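Local structure of phosphoribosylaminoimidazole carboxylase, ATPase subunit (Thermotoga maritima, 3AX6) at residues V172-A183 with G239-Q250. The protein probably catalyses the ATP-dependent joining of 5-aminoimidazole ribonucleotide and bicarbonate to give N5-carboxyaminoimidazole ribonucleotide in purine biosynthesis. Residues are numbered along the deposited sequence; the frame is centred on the assembly and turned at random.
Sequences VEIEKELAVMVA and GIFGIEMFLTKQ. With ADP (adenosine-5'-diphosphate), chain E.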
loop_
_atom_site.group_PDB
_atom_site.type_symbol
_atom_site.label_atom_id
_atom_site.label_comp_id
_atom_site.label_asym_id
_atom_site.label_seq_id
_atom_site.Cartn_x
_atom_site.Cartn_y
_atom_site.Cartn_z
ATOM N N VAL A 172 33.836 -0.671 -19.589
ATOM C CA VAL A 172 32.734 -0.078 -20.336
ATOM C C VAL A 172 32.570 1.412 -20.022
ATOM O O VAL A 172 32.557 1.811 -18.856
ATOM C CB VAL A 172 31.402 -0.814 -19.999
ATOM C CG1 VAL A 172 30.215 -0.030 -20.533
ATOM C CG2 VAL A 172 31.419 -2.226 -20.584
ATOM N N GLU A 173 32.458 2.232 -21.063
ATOM C CA GLU A 173 32.258 3.664 -20.867
ATOM C C GLU A 173 30.762 3.878 -20.717
ATOM O O GLU A 173 30.034 4.026 -21.702
ATOM C CB GLU A 173 32.790 4.473 -22.053
ATOM C CG GLU A 173 34.263 4.239 -22.342
ATOM C CD GLU A 173 34.873 5.316 -23.227
ATOM O OE1 GLU A 173 34.255 5.679 -24.254
ATOM O OE2 GLU A 173 35.979 5.795 -22.893
ATOM N N ILE A 174 30.318 3.884 -19.465
ATOM C CA ILE A 174 28.911 4.044 -19.124
ATOM C C ILE A 174 28.389 5.462 -19.304
ATOM O O ILE A 174 28.992 6.419 -18.831
ATOM C CB ILE A 174 28.657 3.589 -17.665
ATOM C CG1 ILE A 174 29.059 2.121 -17.513
ATOM C CG2 ILE A 174 27.181 3.751 -17.300
ATOM C CD1 ILE A 174 29.034 1.626 -16.085
ATOM N N GLU A 175 27.259 5.577 -19.993
ATOM C CA GLU A 175 26.612 6.859 -20.236
ATOM C C GLU A 175 25.561 7.012 -19.137
ATOM O O GLU A 175 25.459 8.054 -18.487
ATOM C CB GLU A 175 25.927 6.846 -21.603
ATOM C CG GLU A 175 26.092 8.114 -22.420
ATOM C CD GLU A 175 25.476 9.331 -21.759
ATOM O OE1 GLU A 175 24.263 9.299 -21.455
ATOM O OE2 GLU A 175 26.210 10.322 -21.548
ATOM N N LYS A 176 24.777 5.954 -18.948
ATOM C CA LYS A 176 23.730 5.910 -17.931
ATOM C C LYS A 176 23.602 4.476 -17.435
ATOM O O LYS A 176 23.913 3.533 -18.166
ATOM C CB LYS A 176 22.388 6.353 -18.520
ATOM C CG LYS A 176 22.347 7.799 -18.942
ATOM C CD LYS A 176 21.333 8.566 -18.121
ATOM C CE LYS A 176 21.410 10.057 -18.410
ATOM N NZ LYS A 176 20.341 10.804 -17.696
ATOM N N GLU A 177 23.167 4.309 -16.193
ATOM C CA GLU A 177 22.975 2.973 -15.643
ATOM C C GLU A 177 21.477 2.799 -15.485
ATOM O O GLU A 177 20.810 3.611 -14.844
ATOM C CB GLU A 177 23.729 2.816 -14.317
ATOM C CG GLU A 177 25.244 2.731 -14.534
ATOM C CD GLU A 177 26.020 2.325 -13.294
ATOM O OE1 GLU A 177 25.631 1.322 -12.661
ATOM O OE2 GLU A 177 27.028 2.998 -12.960
ATOM N N LEU A 178 20.951 1.743 -16.097
ATOM C CA LEU A 178 19.520 1.495 -16.107
ATOM C C LEU A 178 19.067 0.220 -15.409
ATOM O O LEU A 178 19.837 -0.726 -15.250
ATOM C CB LEU A 178 19.033 1.471 -17.558
ATOM C CG LEU A 178 19.567 2.595 -18.460
ATOM C CD1 LEU A 178 19.235 2.281 -19.911
ATOM C CD2 LEU A 178 18.986 3.937 -18.056
ATOM N N ALA A 179 17.799 0.204 -15.009
ATOM C CA ALA A 179 17.216 -0.953 -14.344
ATOM C C ALA A 179 15.773 -1.157 -14.791
ATOM O O ALA A 179 15.054 -0.201 -15.090
ATOM C CB ALA A 179 17.271 -0.778 -12.830
ATOM N N VAL A 180 15.355 -2.411 -14.853
ATOM C CA VAL A 180 13.985 -2.716 -15.240
ATOM C C VAL A 180 13.507 -3.986 -14.548
ATOM O O VAL A 180 14.195 -5.009 -14.556
ATOM C CB VAL A 180 13.855 -2.887 -16.769
ATOM C CG1 VAL A 180 14.902 -3.837 -17.257
ATOM C CG2 VAL A 180 12.458 -3.406 -17.127
HETATM N N MSE A 181 12.336 -3.901 -13.926
HETATM C CA MSE A 181 11.744 -5.044 -13.255
HETATM C C MSE A 181 10.937 -5.810 -14.295
HETATM O O MSE A 181 10.234 -5.209 -15.105
HETATM C CB MSE A 181 10.783 -4.598 -12.142
HETATM C CG MSE A 181 11.371 -3.657 -11.095
HETATM SE SE MSE A 181 12.896 -4.380 -10.178
HETATM C CE MSE A 181 12.084 -5.937 -9.373
ATOM N N VAL A 182 11.039 -7.131 -14.280
ATOM C CA VAL A 182 10.265 -7.957 -15.194
ATOM C C VAL A 182 9.814 -9.229 -14.452
ATOM O O VAL A 182 10.608 -9.938 -13.829
ATOM C CB VAL A 182 11.068 -8.270 -16.494
ATOM C CG1 VAL A 182 12.499 -8.586 -16.168
ATOM C CG2 VAL A 182 10.426 -9.426 -17.239
ATOM N N ALA A 183 8.513 -9.487 -14.480
ATOM C CA ALA A 183 7.976 -10.650 -13.795
ATOM C C ALA A 183 7.516 -11.682 -14.805
ATOM O O ALA A 183 7.103 -11.340 -15.920
ATOM C CB ALA A 183 6.814 -10.239 -12.909
ATOM N N GLY A 239 8.716 -15.370 -11.070
ATOM C CA GLY A 239 8.787 -14.357 -10.031
ATOM C C GLY A 239 9.148 -13.052 -10.717
ATOM O O GLY A 239 9.101 -12.969 -11.948
ATOM N N ILE A 240 9.494 -12.023 -9.950
ATOM C CA ILE A 240 9.871 -10.756 -10.564
ATOM C C ILE A 240 11.381 -10.594 -10.431
ATOM O O ILE A 240 11.970 -10.960 -9.411
ATOM C CB ILE A 240 9.117 -9.561 -9.920
ATOM C CG1 ILE A 240 9.239 -8.332 -10.825
ATOM C CG2 ILE A 240 9.656 -9.264 -8.534
ATOM C CD1 ILE A 240 8.399 -7.156 -10.357
ATOM N N PHE A 241 12.008 -10.058 -11.473
ATOM C CA PHE A 241 13.460 -9.893 -11.487
ATOM C C PHE A 241 13.924 -8.468 -11.736
ATOM O O PHE A 241 13.284 -7.709 -12.472
ATOM C CB PHE A 241 14.082 -10.802 -12.557
ATOM C CG PHE A 241 13.787 -12.257 -12.364
ATOM C CD1 PHE A 241 12.493 -12.747 -12.517
ATOM C CD2 PHE A 241 14.792 -13.137 -11.985
ATOM C CE1 PHE A 241 12.204 -14.090 -12.290
ATOM C CE2 PHE A 241 14.508 -14.484 -11.759
ATOM C CZ PHE A 241 13.215 -14.957 -11.910
ATOM N N GLY A 242 15.048 -8.126 -11.111
ATOM C CA GLY A 242 15.647 -6.816 -11.278
ATOM C C GLY A 242 16.797 -6.983 -12.258
ATOM O O GLY A 242 17.773 -7.670 -11.959
ATOM N N ILE A 243 16.671 -6.384 -13.440
ATOM C CA ILE A 243 17.704 -6.481 -14.466
ATOM C C ILE A 243 18.447 -5.149 -14.585
ATOM O O ILE A 243 17.883 -4.150 -15.031
ATOM C CB ILE A 243 17.097 -6.829 -15.849
ATOM C CG1 ILE A 243 16.150 -8.030 -15.740
ATOM C CG2 ILE A 243 18.222 -7.113 -16.839
ATOM C CD1 ILE A 243 16.785 -9.291 -15.196
ATOM N N GLU A 244 19.711 -5.141 -14.176
ATOM C CA GLU A 244 20.525 -3.930 -14.230
ATOM C C GLU A 244 21.340 -3.904 -15.512
ATOM O O GLU A 244 22.010 -4.869 -15.847
ATOM C CB GLU A 244 21.433 -3.872 -13.006
ATOM C CG GLU A 244 20.649 -3.816 -11.715
ATOM C CD GLU A 244 21.513 -4.055 -10.503
ATOM O OE1 GLU A 244 22.582 -3.417 -10.402
ATOM O OE2 GLU A 244 21.119 -4.881 -9.650
HETATM N N MSE A 245 21.278 -2.790 -16.228
HETATM C CA MSE A 245 21.984 -2.671 -17.497
HETATM C C MSE A 245 22.780 -1.380 -17.626
HETATM O O MSE A 245 22.569 -0.425 -16.873
HETATM C CB MSE A 245 20.976 -2.751 -18.653
HETATM C CG MSE A 245 20.167 -4.039 -18.703
HETATM SE SE MSE A 245 18.617 -3.907 -19.866
HETATM C CE MSE A 245 17.449 -2.970 -18.639
ATOM N N PHE A 246 23.698 -1.369 -18.591
ATOM C CA PHE A 246 24.523 -0.201 -18.877
ATOM C C PHE A 246 24.181 0.326 -20.258
ATOM O O PHE A 246 24.029 -0.449 -21.201
ATOM C CB PHE A 246 26.015 -0.546 -18.908
ATOM C CG PHE A 246 26.591 -0.963 -17.593
ATOM C CD1 PHE A 246 26.108 -0.441 -16.400
ATOM C CD2 PHE A 246 27.665 -1.847 -17.553
ATOM C CE1 PHE A 246 26.681 -0.789 -15.189
ATOM C CE2 PHE A 246 28.250 -2.202 -16.343
ATOM C CZ PHE A 246 27.755 -1.670 -15.156
ATOM N N LEU A 247 24.056 1.643 -20.370
ATOM C CA LEU A 247 23.819 2.288 -21.656
ATOM C C LEU A 247 25.181 2.916 -21.901
ATOM O O LEU A 247 25.522 3.900 -21.246
ATOM C CB LEU A 247 22.759 3.390 -21.556
ATOM C CG LEU A 247 22.735 4.351 -22.761
ATOM C CD1 LEU A 247 22.431 3.578 -24.025
ATOM C CD2 LEU A 247 21.700 5.445 -22.559
ATOM N N THR A 248 25.969 2.336 -22.809
ATOM C CA THR A 248 27.310 2.856 -23.080
ATOM C C THR A 248 27.301 4.156 -23.848
ATOM O O THR A 248 26.273 4.568 -24.383
ATOM C CB THR A 248 28.193 1.859 -23.869
ATOM O OG1 THR A 248 27.691 1.714 -25.206
ATOM C CG2 THR A 248 28.224 0.514 -23.172
ATOM N N LYS A 249 28.465 4.795 -23.881
ATOM C CA LYS A 249 28.657 6.057 -24.576
ATOM C C LYS A 249 28.492 5.829 -26.071
ATOM O O LYS A 249 28.169 6.750 -26.819
ATOM C CB LYS A 249 30.063 6.585 -24.284
ATOM C CG LYS A 249 30.441 7.874 -25.011
ATOM C CD LYS A 249 31.950 7.905 -25.300
ATOM C CE LYS A 249 32.456 9.296 -25.665
ATOM N NZ LYS A 249 32.509 10.191 -24.469
ATOM N N GLN A 250 28.713 4.591 -26.502
ATOM C CA GLN A 250 28.592 4.245 -27.911
ATOM C C GLN A 250 27.235 3.636 -28.292
ATOM O O GLN A 250 27.129 2.904 -29.276
ATOM C CB GLN A 250 29.727 3.297 -28.319
ATOM C CG GLN A 250 31.124 3.883 -28.126
ATOM C CD GLN A 250 31.656 3.687 -26.719
ATOM O OE1 GLN A 250 32.626 4.328 -26.315
ATOM N NE2 GLN A 250 31.033 2.789 -25.971
HETATM P PB ADP E . 28.199 -4.559 -7.265
HETATM O O1B ADP E . 26.826 -4.210 -7.725
HETATM O O2B ADP E . 28.744 -3.382 -6.293
HETATM O O3B ADP E . 28.134 -6.023 -6.436
HETATM P PA ADP E . 28.864 -3.958 -9.901
HETATM O O1A ADP E . 28.946 -4.924 -11.023
HETATM O O2A ADP E . 27.373 -3.320 -9.878
HETATM O O3A ADP E . 29.255 -4.755 -8.512
HETATM O "O5'" ADP E . 29.996 -2.811 -10.134
HETATM C "C5'" ADP E . 29.583 -1.608 -9.467
HETATM C "C4'" ADP E . 29.875 -0.381 -10.338
HETATM O "O4'" ADP E . 31.158 -0.523 -11.029
HETATM C "C3'" ADP E . 28.805 -0.196 -11.428
HETATM O "O3'" ADP E . 27.672 0.548 -10.957
HETATM C "C2'" ADP E . 29.580 0.504 -12.543
HETATM O "O2'" ADP E . 29.539 1.925 -12.389
HETATM C "C1'" ADP E . 31.004 -0.068 -12.409
HETATM N N9 ADP E . 31.249 -1.155 -13.380
HETATM C C8 ADP E . 30.840 -2.464 -13.287
HETATM N N7 ADP E . 31.229 -3.138 -14.328
HETATM C C5 ADP E . 31.912 -2.322 -15.159
HETATM C C6 ADP E . 32.560 -2.475 -16.415
HETATM N N6 ADP E . 32.569 -3.696 -17.050
HETATM N N1 ADP E . 33.166 -1.405 -16.975
HETATM C C2 ADP E . 33.169 -0.210 -16.377
HETATM N N3 ADP E . 32.570 -0.021 -15.197
HETATM C C4 ADP E . 31.938 -1.035 -14.562
#
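Ile174 and Glu177 meet Phe246 where two antiparallel strands of the ATP-grasp domain, 174-184 (broken by a bulge) and 239-248, contribute to the ADP pocket. Ile174 lays its CD1 over the centre of the Phe246 ring, a CH-pi contact 3.5 Å from the centroid. Glu177 runs alongside the same ring with its carboxylate plane nearly perpendicular (88°), and its OE1 and OE2 accept the ribose O3' and O2' hydroxyls, a two-pronged grip that suits a carboxylate. At the ring's edge, Phe246 CZ lies 3.7 Å from ADP C8. With an alanine at Phe246, Ile174 CD1 would probably lose the ring face it rests on and Glu177 CG the flank beside it. On the other face of the sheet, Val180, Val182 and Ile243, beta-branched residues suited to extended strands, pack against helix 218-235, and Val182 CG1 meets Ile243 CG1 at 3.7 Å. The solvent end is looser. There Glu173 OE1 comes to 3.4 Å from Lys249 CD, short of the ammonium, while Lys249 N donates to Glu173 O (2.8 Å). Between these regions a classic beta bulge sets Glu175 and Lys176 opposite Leu247, whose O accepts both Glu175 N (2.7 Å) and Lys176 N (3.2 Å).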